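Local structure of putative L-alanine-DL-glutamate epimerase (Burkholderia xenovorans, 3GO2) at residues F159-T164 with L339-T344; L241-I246 with V288-T293; I313-H318 with A330-A335. The protein probably acts as a magnesium-dependent racemase or epimerase of the mandelate racemase/muconate lactonizing enzyme family, its precise substrate being uncertain. All coordinates share one frame; numbering follows the deposited sequence.

Contact 1: F159-T164 with L339-T344; sequences FRAIKT and LRIMET
A161 and K163 face I341 and E343 across two segments, partly strand, that do not pair directly: the CA atoms of K163 and E343 are 8.8 Å apart, and those of A161 and I341 stand slightly farther off. Strand 118-123 fills the gap, giving backbone hydrogen bonds to A161 and K163 while Y122 touches A161, I341 and E343. The join is therefore made by side-chain ends. A161 CB meets I341 CD1 at 4.3 Å, a loose touch where the long isoleucine reaches the short alanine. K163 bends at its third torsion (chi3 80°), and its amine arrives obliquely at the extended E343. The direct salt bridge is long, 3.6 Å from K163 NZ to E343 OE2, but a water reinforces it, accepting from K163 NZ at 2.8 Å and donating to E343 OE2 at 2.7 Å. Both ends have other partners: the amine meets E245 and Y122, and the carboxylate receives S124 and N319. Lysine suits this place because its length carries one cationic group among several acidic and hydroxyl partners. This is the active-site region of an enolase-superfamily barrel; K163 binds 2-oxoglutarate in another structure of this protein, its side chain here about 4 Å from magnesium.

Contact 2: L241-I246 with V288-T293; sequences LFWVEI and VAIVDT
W243 and I290 are brought together largely by the first torsion of the tryptophan: its CG stands between the backbone N and the carbonyl carbon (chi1 78°), which swings the indole toward strand 288-291. I290, with CG1 beside its own backbone N, sends CD1 back to meet it. I290 CD1 lies 4.0 Å from W243 CZ2, and V288 CG1 lies 3.8 Å from W243 CZ3, so two branched aliphatic side chains each touch the benzene part of the indole, both approaching it obliquely. A wide flat side chain suits this place, since it can reach both residues from a single position. The extended side chain of E245 crosses I290 at about a right angle. I290 CD1 comes to 3.1 Å from E245 OE1, short enough that the exact placing of the methyl is doubtful. The same glutamate receives a weak, bent hydrogen bond from its own strand: W243 NE1 is 3.0 Å from E245 OE2, with an angle of 134° at the hydrogen. The stronger partner of that oxygen is K163. E245 also binds magnesium together with D219 and E269, so the hydrophobic cluster abuts the metal site, with W243 as second-shell neighbour to a metal ligand. Farther along 288-293, D292 caps the N-terminus of the following short helix. The axes of the short segments 243-245 and 288-291 come within 9.8 Å, with their directions 50° apart, as second neighbours in the barrel sheet. Strand 265-267 lies between them and is parallel to both; its S266 touches W243, E245, V288 and I290, and so small a residue suits a place surrounded by four larger ones. On the other side of strand 243-245 runs strand 215-219, whose L217 packs against W243, while helix 298-310 covers V291.

Contact 3: I313-H318 with A330-A335; sequences INVAPH and ANFAAA
F332 meets P317 and V315 with two different parts of its ring. P317 CG comes to the ring edge, near its plane, 4.0 Å from F332 CD2; V315 CG2 approaches obliquely and lies 4.2 Å from F332 CZ. The contact is wholly apolar, and a phenylalanine fits it well: the ring spans the distance from helix to strand and touches two residues that project from the same face of the strand, with A316 between them directed the other way. The F332 ring leaves the helix with CG anti to the backbone N (chi1 171°), which carries it across to the sheet. In V315 it is CG2, the methyl set between the backbone N and the carbonyl carbon, that reaches the ring. P317 has no backbone N-H to give; its CD lies beside I341 O instead, and its CG offers a rigid apolar edge to F332. F332 sits in regular helix, where A334 N bonds to A330 O at 2.9 Å. Beside F332, A333 brings its backbone close, with its CA atom 7.5 Å from that of P317, a spacing that suits a side chain of a single methyl. In the next shell, S301 and M302 of helix 298-310 pack on F332, and A308 of that helix touches V315, so the ring, reaching out from its own helix, is packed between strand 314-317 and helix 298-310. Strand 314-317 hydrogen-bonds through its backbone to strand 288-291 on one side, through A289 and V291, and through V315 to N338 and R340 on the other. Helix 323-335 follows this strand and leads on to strand 342-344, whose M342 touches both P317 and A333; the contact thus binds a barrel strand to the helix that comes next in the chain.

Overall arrangement
All three contacts are buried in the barrel domain, but they occupy different layers. Contacts 1 and 2 face the barrel interior and the metal site, and they meet through a salt bridge of 2.7 Å between K163 NZ and E245 OE2. Contact 3 lies in the apolar layer between strands and outer helices. It is tied to contact 2 by adjacent strands 288-291 and 314-317 and by the D292-H318 hydrogen bond, and to contact 1 by the probable backbone hydrogen bond from R340 N to V315 O and by I341 O packing against A316 and P317. The charged bridge belongs to contact 1; contact 2 combines apolar packing with a metal-binding glutamate; contact 3 is apolar throughout.

Contact 1: F159-T164 with L339-T344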
loop_
_atom_site.group_PDB
_atom_site.type_symbol
_atom_site.label_atom_id
_atom_site.label_comp_id
_atom_site.label_asym_id
_atom_site.label_seq_id
_atom_site.Cartn_x
_atom_site.Cartn_y
_atom_site.Cartn_z
ATOM N N PHE A 159 -22.029 -26.090 30.991
ATOM C CA PHE A 159 -21.692 -25.311 29.782
ATOM C C PHE A 159 -20.445 -24.541 30.080
ATOM O O PHE A 159 -20.223 -24.143 31.236
ATOM C CB PHE A 159 -22.869 -24.458 29.322
ATOM C CG PHE A 159 -23.965 -25.289 28.752
ATOM C CD1 PHE A 159 -25.036 -25.696 29.542
ATOM C CD2 PHE A 159 -23.859 -25.796 27.464
ATOM C CE1 PHE A 159 -26.024 -26.533 29.021
ATOM C CE2 PHE A 159 -24.845 -26.626 26.937
ATOM C CZ PHE A 159 -25.910 -27.002 27.710
ATOM N N ARG A 160 -19.587 -24.430 29.070
ATOM C CA ARG A 160 -18.246 -23.900 29.246
ATOM C C ARG A 160 -18.137 -22.448 28.824
ATOM O O ARG A 160 -17.086 -21.829 29.048
ATOM C CB ARG A 160 -17.268 -24.694 28.406
ATOM C CG ARG A 160 -17.244 -26.187 28.721
ATOM C CD ARG A 160 -16.539 -26.941 27.631
ATOM N NE ARG A 160 -16.566 -28.383 27.882
ATOM C CZ ARG A 160 -15.907 -29.289 27.161
ATOM N NH1 ARG A 160 -15.153 -28.927 26.115
ATOM N NH2 ARG A 160 -16.009 -30.572 27.491
ATOM N N ALA A 161 -19.187 -21.944 28.179
ATOM C CA ALA A 161 -19.220 -20.570 27.649
ATOM C C ALA A 161 -20.648 -20.093 27.458
ATOM O O ALA A 161 -21.536 -20.889 27.158
ATOM C CB ALA A 161 -18.447 -20.479 26.350
ATOM N N ILE A 162 -20.870 -18.796 27.664
ATOM C CA ILE A 162 -22.169 -18.161 27.463
ATOM C C ILE A 162 -21.973 -16.848 26.714
ATOM O O ILE A 162 -20.910 -16.236 26.834
ATOM C CB ILE A 162 -22.900 -17.868 28.826
ATOM C CG1 ILE A 162 -22.071 -16.961 29.721
ATOM C CG2 ILE A 162 -23.208 -19.180 29.546
ATOM C CD1 ILE A 162 -22.722 -16.689 31.089
ATOM N N LYS A 163 -22.991 -16.426 25.958
ATOM C CA LYS A 163 -22.959 -15.152 25.263
ATOM C C LYS A 163 -24.107 -14.258 25.648
ATOM O O LYS A 163 -25.244 -14.691 25.645
ATOM C CB LYS A 163 -22.969 -15.353 23.760
ATOM C CG LYS A 163 -22.617 -14.076 22.994
ATOM C CD LYS A 163 -22.334 -14.287 21.488
ATOM C CE LYS A 163 -23.580 -14.414 20.616
ATOM N NZ LYS A 163 -23.246 -14.699 19.170
ATOM N N THR A 164 -23.803 -13.004 25.965
ATOM C CA THR A 164 -24.835 -12.014 26.252
ATOM C C THR A 164 -24.767 -10.850 25.254
ATOM O O THR A 164 -23.892 -10.806 24.386
ATOM C CB THR A 164 -24.735 -11.479 27.715
ATOM O OG1 THR A 164 -25.938 -10.776 28.036
ATOM C CG2 THR A 164 -23.476 -10.595 27.933
ATOM N N LEU A 339 -12.279 -24.934 13.506
ATOM C CA LEU A 339 -13.524 -24.628 14.205
ATOM C C LEU A 339 -13.243 -23.994 15.563
ATOM O O LEU A 339 -12.640 -24.630 16.447
ATOM C CB LEU A 339 -14.369 -25.893 14.396
ATOM C CG LEU A 339 -15.675 -25.739 15.177
ATOM C CD1 LEU A 339 -16.755 -25.018 14.357
ATOM C CD2 LEU A 339 -16.181 -27.121 15.641
ATOM N N ARG A 340 -13.694 -22.758 15.752
ATOM C CA ARG A 340 -13.481 -22.071 17.025
ATOM C C ARG A 340 -14.323 -22.648 18.160
ATOM O O ARG A 340 -13.805 -22.944 19.264
ATOM C CB ARG A 340 -13.805 -20.556 16.918
ATOM C CG ARG A 340 -13.528 -19.805 18.234
ATOM C CD ARG A 340 -12.053 -19.837 18.538
ATOM N NE ARG A 340 -11.675 -19.306 19.836
ATOM C CZ ARG A 340 -11.575 -20.022 20.958
ATOM N NH1 ARG A 340 -11.917 -21.306 20.991
ATOM N NH2 ARG A 340 -11.165 -19.438 22.068
ATOM N N ILE A 341 -15.619 -22.755 17.880
ATOM C CA ILE A 341 -16.681 -23.106 18.839
ATOM C C ILE A 341 -17.992 -23.073 18.051
ATOM O O ILE A 341 -18.009 -22.539 16.942
ATOM C CB ILE A 341 -16.738 -22.102 20.007
ATOM C CG1 ILE A 341 -17.590 -22.624 21.155
ATOM C CG2 ILE A 341 -17.266 -20.736 19.563
ATOM C CD1 ILE A 341 -17.301 -21.880 22.474
ATOM N N MET A 342 -19.077 -23.639 18.596
ATOM C CA MET A 342 -20.403 -23.580 17.949
ATOM C C MET A 342 -21.443 -22.915 18.856
ATOM O O MET A 342 -21.597 -23.255 20.023
ATOM C CB MET A 342 -20.917 -24.965 17.496
ATOM C CG MET A 342 -22.358 -24.962 16.896
ATOM S SD MET A 342 -22.703 -26.532 16.035
ATOM C CE MET A 342 -24.525 -26.502 16.237
ATOM N N GLU A 343 -22.140 -21.939 18.303
ATOM C CA GLU A 343 -23.262 -21.306 18.974
ATOM C C GLU A 343 -24.451 -22.237 19.096
ATOM O O GLU A 343 -24.766 -22.946 18.176
ATOM C CB GLU A 343 -23.715 -20.093 18.136
ATOM C CG GLU A 343 -24.820 -19.274 18.803
ATOM C CD GLU A 343 -25.228 -18.059 17.999
ATOM O OE1 GLU A 343 -24.968 -18.032 16.771
ATOM O OE2 GLU A 343 -25.810 -17.133 18.610
ATOM N N THR A 344 -25.164 -22.180 20.214
ATOM C CA THR A 344 -26.491 -22.799 20.255
ATOM C C THR A 344 -27.323 -22.100 21.324
ATOM O O THR A 344 -26.768 -21.579 22.285
ATOM C CB THR A 344 -26.403 -24.328 20.509
ATOM O OG1 THR A 344 -27.623 -24.947 20.124
ATOM C CG2 THR A 344 -26.102 -24.637 21.977
HETATM O O HOH W 1 -25.706 -14.578 17.784
#

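Contact 2: L241-I246 with V288-T293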
loop_
_atom_site.group_PDB
_atom_site.type_symbol
_atom_site.label_atom_id
_atom_site.label_comp_id
_atom_site.label_asym_id
_atom_site.label_seq_id
_atom_site.Cartn_x
_atom_site.Cartn_y
_atom_site.Cartn_z
ATOM N N LEU A 241 -12.866 -11.653 28.415
ATOM C CA LEU A 241 -13.897 -11.983 27.419
ATOM C C LEU A 241 -13.357 -12.914 26.338
ATOM O O LEU A 241 -12.307 -12.662 25.739
ATOM C CB LEU A 241 -14.448 -10.718 26.748
ATOM C CG LEU A 241 -15.073 -9.697 27.705
ATOM C CD1 LEU A 241 -15.363 -8.350 27.056
ATOM C CD2 LEU A 241 -16.352 -10.296 28.280
ATOM N N PHE A 242 -14.113 -13.965 26.068
ATOM C CA PHE A 242 -13.766 -14.977 25.069
ATOM C C PHE A 242 -13.723 -14.338 23.693
ATOM O O PHE A 242 -12.816 -14.573 22.903
ATOM C CB PHE A 242 -14.825 -16.067 25.138
ATOM C CG PHE A 242 -14.647 -17.203 24.181
ATOM C CD1 PHE A 242 -14.155 -18.425 24.619
ATOM C CD2 PHE A 242 -15.073 -17.105 22.868
ATOM C CE1 PHE A 242 -14.071 -19.488 23.744
ATOM C CE2 PHE A 242 -14.950 -18.171 21.992
ATOM C CZ PHE A 242 -14.474 -19.365 22.435
ATOM N N TRP A 243 -14.714 -13.494 23.428
ATOM C CA TRP A 243 -14.692 -12.626 22.283
ATOM C C TRP A 243 -15.632 -11.443 22.487
ATOM O O TRP A 243 -16.570 -11.499 23.301
ATOM C CB TRP A 243 -14.957 -13.375 20.965
ATOM C CG TRP A 243 -16.357 -13.781 20.565
ATOM C CD1 TRP A 243 -17.525 -13.073 20.720
ATOM C CD2 TRP A 243 -16.692 -14.953 19.829
ATOM N NE1 TRP A 243 -18.570 -13.754 20.152
ATOM C CE2 TRP A 243 -18.085 -14.907 19.576
ATOM C CE3 TRP A 243 -15.943 -16.038 19.323
ATOM C CZ2 TRP A 243 -18.742 -15.911 18.879
ATOM C CZ3 TRP A 243 -16.595 -17.028 18.636
ATOM C CH2 TRP A 243 -17.993 -16.966 18.414
ATOM N N VAL A 244 -15.394 -10.395 21.699
ATOM C CA VAL A 244 -16.343 -9.297 21.538
ATOM C C VAL A 244 -16.726 -9.306 20.055
ATOM O O VAL A 244 -15.884 -9.230 19.162
ATOM C CB VAL A 244 -15.761 -7.940 21.909
ATOM C CG1 VAL A 244 -16.791 -6.835 21.656
ATOM C CG2 VAL A 244 -15.304 -7.943 23.341
ATOM N N GLU A 245 -18.019 -9.467 19.820
ATOM C CA GLU A 245 -18.575 -9.661 18.497
ATOM C C GLU A 245 -19.166 -8.371 17.975
ATOM O O GLU A 245 -20.030 -7.751 18.627
ATOM C CB GLU A 245 -19.642 -10.753 18.593
ATOM C CG GLU A 245 -20.228 -11.222 17.320
ATOM C CD GLU A 245 -21.151 -12.457 17.519
ATOM O OE1 GLU A 245 -21.926 -12.749 16.593
ATOM O OE2 GLU A 245 -21.070 -13.151 18.563
ATOM N N ILE A 246 -18.669 -7.957 16.805
ATOM C CA ILE A 246 -19.027 -6.679 16.203
ATOM C C ILE A 246 -19.314 -6.914 14.726
ATOM O O ILE A 246 -18.419 -7.302 13.999
ATOM C CB ILE A 246 -17.879 -5.669 16.316
ATOM C CG1 ILE A 246 -17.557 -5.361 17.784
ATOM C CG2 ILE A 246 -18.236 -4.358 15.542
ATOM C CD1 ILE A 246 -16.314 -4.482 18.022
ATOM N N VAL A 288 -11.861 -14.163 14.888
ATOM C CA VAL A 288 -12.759 -15.285 14.556
ATOM C C VAL A 288 -13.780 -14.859 13.528
ATOM O O VAL A 288 -14.345 -13.774 13.649
ATOM C CB VAL A 288 -13.480 -15.765 15.810
ATOM C CG1 VAL A 288 -14.503 -16.864 15.474
ATOM C CG2 VAL A 288 -12.451 -16.253 16.859
ATOM N N ALA A 289 -14.007 -15.697 12.519
ATOM C CA ALA A 289 -15.031 -15.439 11.523
ATOM C C ALA A 289 -16.266 -16.274 11.795
ATOM O O ALA A 289 -16.184 -17.505 11.838
ATOM C CB ALA A 289 -14.491 -15.666 10.102
ATOM N N ILE A 290 -17.391 -15.607 12.050
ATOM C CA ILE A 290 -18.670 -16.279 12.217
ATOM C C ILE A 290 -19.284 -16.495 10.841
ATOM O O ILE A 290 -19.373 -15.548 10.053
ATOM C CB ILE A 290 -19.604 -15.490 13.143
ATOM C CG1 ILE A 290 -18.941 -15.357 14.529
ATOM C CG2 ILE A 290 -20.957 -16.220 13.274
ATOM C CD1 ILE A 290 -19.493 -14.207 15.332
ATOM N N VAL A 291 -19.651 -17.738 10.530
ATOM C CA VAL A 291 -20.198 -18.083 9.216
ATOM C C VAL A 291 -21.639 -18.522 9.402
ATOM O O VAL A 291 -21.909 -19.416 10.193
ATOM C CB VAL A 291 -19.407 -19.206 8.554
ATOM C CG1 VAL A 291 -20.002 -19.558 7.193
ATOM C CG2 VAL A 291 -17.898 -18.822 8.399
ATOM N N ASP A 292 -22.560 -17.870 8.715
ATOM C CA ASP A 292 -23.969 -18.297 8.786
ATOM C C ASP A 292 -24.208 -19.278 7.634
ATOM O O ASP A 292 -24.343 -18.889 6.479
ATOM C CB ASP A 292 -24.928 -17.119 8.772
ATOM C CG ASP A 292 -26.337 -17.533 9.157
ATOM O OD1 ASP A 292 -26.998 -16.847 9.976
ATOM O OD2 ASP A 292 -26.737 -18.614 8.693
ATOM N N THR A 293 -24.188 -20.564 7.974
ATOM C CA THR A 293 -24.344 -21.625 7.003
ATOM C C THR A 293 -25.803 -21.812 6.616
ATOM O O THR A 293 -26.102 -22.390 5.573
ATOM C CB THR A 293 -23.758 -22.982 7.475
ATOM O OG1 THR A 293 -24.688 -23.658 8.323
ATOM C CG2 THR A 293 -22.404 -22.810 8.169
#

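Contact 3: I313-H318 with A330-A335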
loop_
_atom_site.group_PDB
_atom_site.type_symbol
_atom_site.label_atom_id
_atom_site.label_comp_id
_atom_site.label_asym_id
_atom_site.label_seq_id
_atom_site.Cartn_x
_atom_site.Cartn_y
_atom_site.Cartn_z
ATOM N N ILE A 313 -7.510 -18.300 10.434
ATOM C CA ILE A 313 -8.657 -17.837 11.174
ATOM C C ILE A 313 -9.604 -19.009 11.391
ATOM O O ILE A 313 -9.936 -19.709 10.444
ATOM C CB ILE A 313 -9.397 -16.729 10.362
ATOM C CG1 ILE A 313 -8.497 -15.506 10.190
ATOM C CG2 ILE A 313 -10.729 -16.354 11.012
ATOM C CD1 ILE A 313 -9.047 -14.471 9.213
ATOM N N ASN A 314 -10.010 -19.229 12.639
ATOM C CA ASN A 314 -10.996 -20.244 12.944
ATOM C C ASN A 314 -12.394 -19.652 12.823
ATOM O O ASN A 314 -12.598 -18.426 12.969
ATOM C CB ASN A 314 -10.758 -20.811 14.355
ATOM C CG ASN A 314 -9.548 -21.719 14.410
ATOM O OD1 ASN A 314 -8.961 -22.028 13.382
ATOM N ND2 ASN A 314 -9.155 -22.134 15.622
ATOM N N VAL A 315 -13.357 -20.532 12.551
ATOM C CA VAL A 315 -14.732 -20.106 12.242
ATOM C C VAL A 315 -15.714 -20.652 13.251
ATOM O O VAL A 315 -15.443 -21.671 13.910
ATOM C CB VAL A 315 -15.152 -20.544 10.819
ATOM C CG1 VAL A 315 -14.203 -19.988 9.789
ATOM C CG2 VAL A 315 -15.201 -22.078 10.707
ATOM N N ALA A 316 -16.843 -19.977 13.399
ATOM C CA ALA A 316 -17.905 -20.446 14.290
ATOM C C ALA A 316 -19.234 -20.310 13.561
ATOM O O ALA A 316 -19.519 -19.266 13.003
ATOM C CB ALA A 316 -17.944 -19.629 15.580
ATOM N N PRO A 317 -20.070 -21.358 13.592
ATOM C CA PRO A 317 -21.401 -21.183 12.990
ATOM C C PRO A 317 -22.305 -20.231 13.741
ATOM O O PRO A 317 -22.221 -20.116 14.978
ATOM C CB PRO A 317 -22.020 -22.587 13.058
ATOM C CG PRO A 317 -21.006 -23.458 13.535
ATOM C CD PRO A 317 -19.820 -22.744 14.004
ATOM N N HIS A 318 -23.150 -19.532 12.976
ATOM C CA HIS A 318 -24.230 -18.726 13.509
ATOM C C HIS A 318 -25.441 -19.654 13.642
ATOM O O HIS A 318 -25.940 -20.216 12.658
ATOM C CB HIS A 318 -24.515 -17.591 12.548
ATOM C CG HIS A 318 -25.446 -16.564 13.079
ATOM N ND1 HIS A 318 -26.162 -15.733 12.249
ATOM C CD2 HIS A 318 -25.733 -16.175 14.349
ATOM C CE1 HIS A 318 -26.845 -14.875 12.980
ATOM N NE2 HIS A 318 -26.620 -15.130 14.256
ATOM N N ALA A 330 -24.320 -28.618 13.068
ATOM C CA ALA A 330 -23.535 -29.721 13.639
ATOM C C ALA A 330 -22.753 -30.469 12.570
ATOM O O ALA A 330 -21.612 -30.890 12.797
ATOM C CB ALA A 330 -24.425 -30.690 14.391
ATOM N N ASN A 331 -23.354 -30.657 11.398
ATOM C CA ASN A 331 -22.672 -31.357 10.339
ATOM C C ASN A 331 -21.510 -30.550 9.736
ATOM O O ASN A 331 -20.457 -31.097 9.436
ATOM C CB ASN A 331 -23.658 -31.818 9.257
ATOM C CG ASN A 331 -24.440 -33.046 9.685
ATOM O OD1 ASN A 331 -24.016 -34.172 9.419
ATOM N ND2 ASN A 331 -25.573 -32.850 10.364
ATOM N N PHE A 332 -21.726 -29.244 9.559
ATOM C CA PHE A 332 -20.658 -28.324 9.180
ATOM C C PHE A 332 -19.529 -28.364 10.205
ATOM O O PHE A 332 -18.344 -28.498 9.851
ATOM C CB PHE A 332 -21.247 -26.923 9.101
ATOM C CG PHE A 332 -20.237 -25.828 8.931
ATOM C CD1 PHE A 332 -19.692 -25.533 7.687
ATOM C CD2 PHE A 332 -19.868 -25.050 10.011
ATOM C CE1 PHE A 332 -18.762 -24.466 7.551
ATOM C CE2 PHE A 332 -18.957 -24.009 9.869
ATOM C CZ PHE A 332 -18.427 -23.712 8.639
ATOM N N ALA A 333 -19.897 -28.239 11.472
ATOM C CA ALA A 333 -18.922 -28.230 12.567
ATOM C C ALA A 333 -18.119 -29.536 12.665
ATOM O O ALA A 333 -16.948 -29.532 13.051
ATOM C CB ALA A 333 -19.636 -27.971 13.896
ATOM N N ALA A 334 -18.744 -30.653 12.322
ATOM C CA ALA A 334 -18.058 -31.926 12.327
ATOM C C ALA A 334 -16.891 -32.039 11.349
ATOM O O ALA A 334 -15.905 -32.745 11.616
ATOM C CB ALA A 334 -19.070 -33.046 12.081
ATOM N N ALA A 335 -16.993 -31.348 10.204
ATOM C CA ALA A 335 -16.092 -31.512 9.091
ATOM C C ALA A 335 -15.010 -30.418 8.980
ATOM O O ALA A 335 -13.995 -30.595 8.285
ATOM C CB ALA A 335 -16.918 -31.567 7.785
#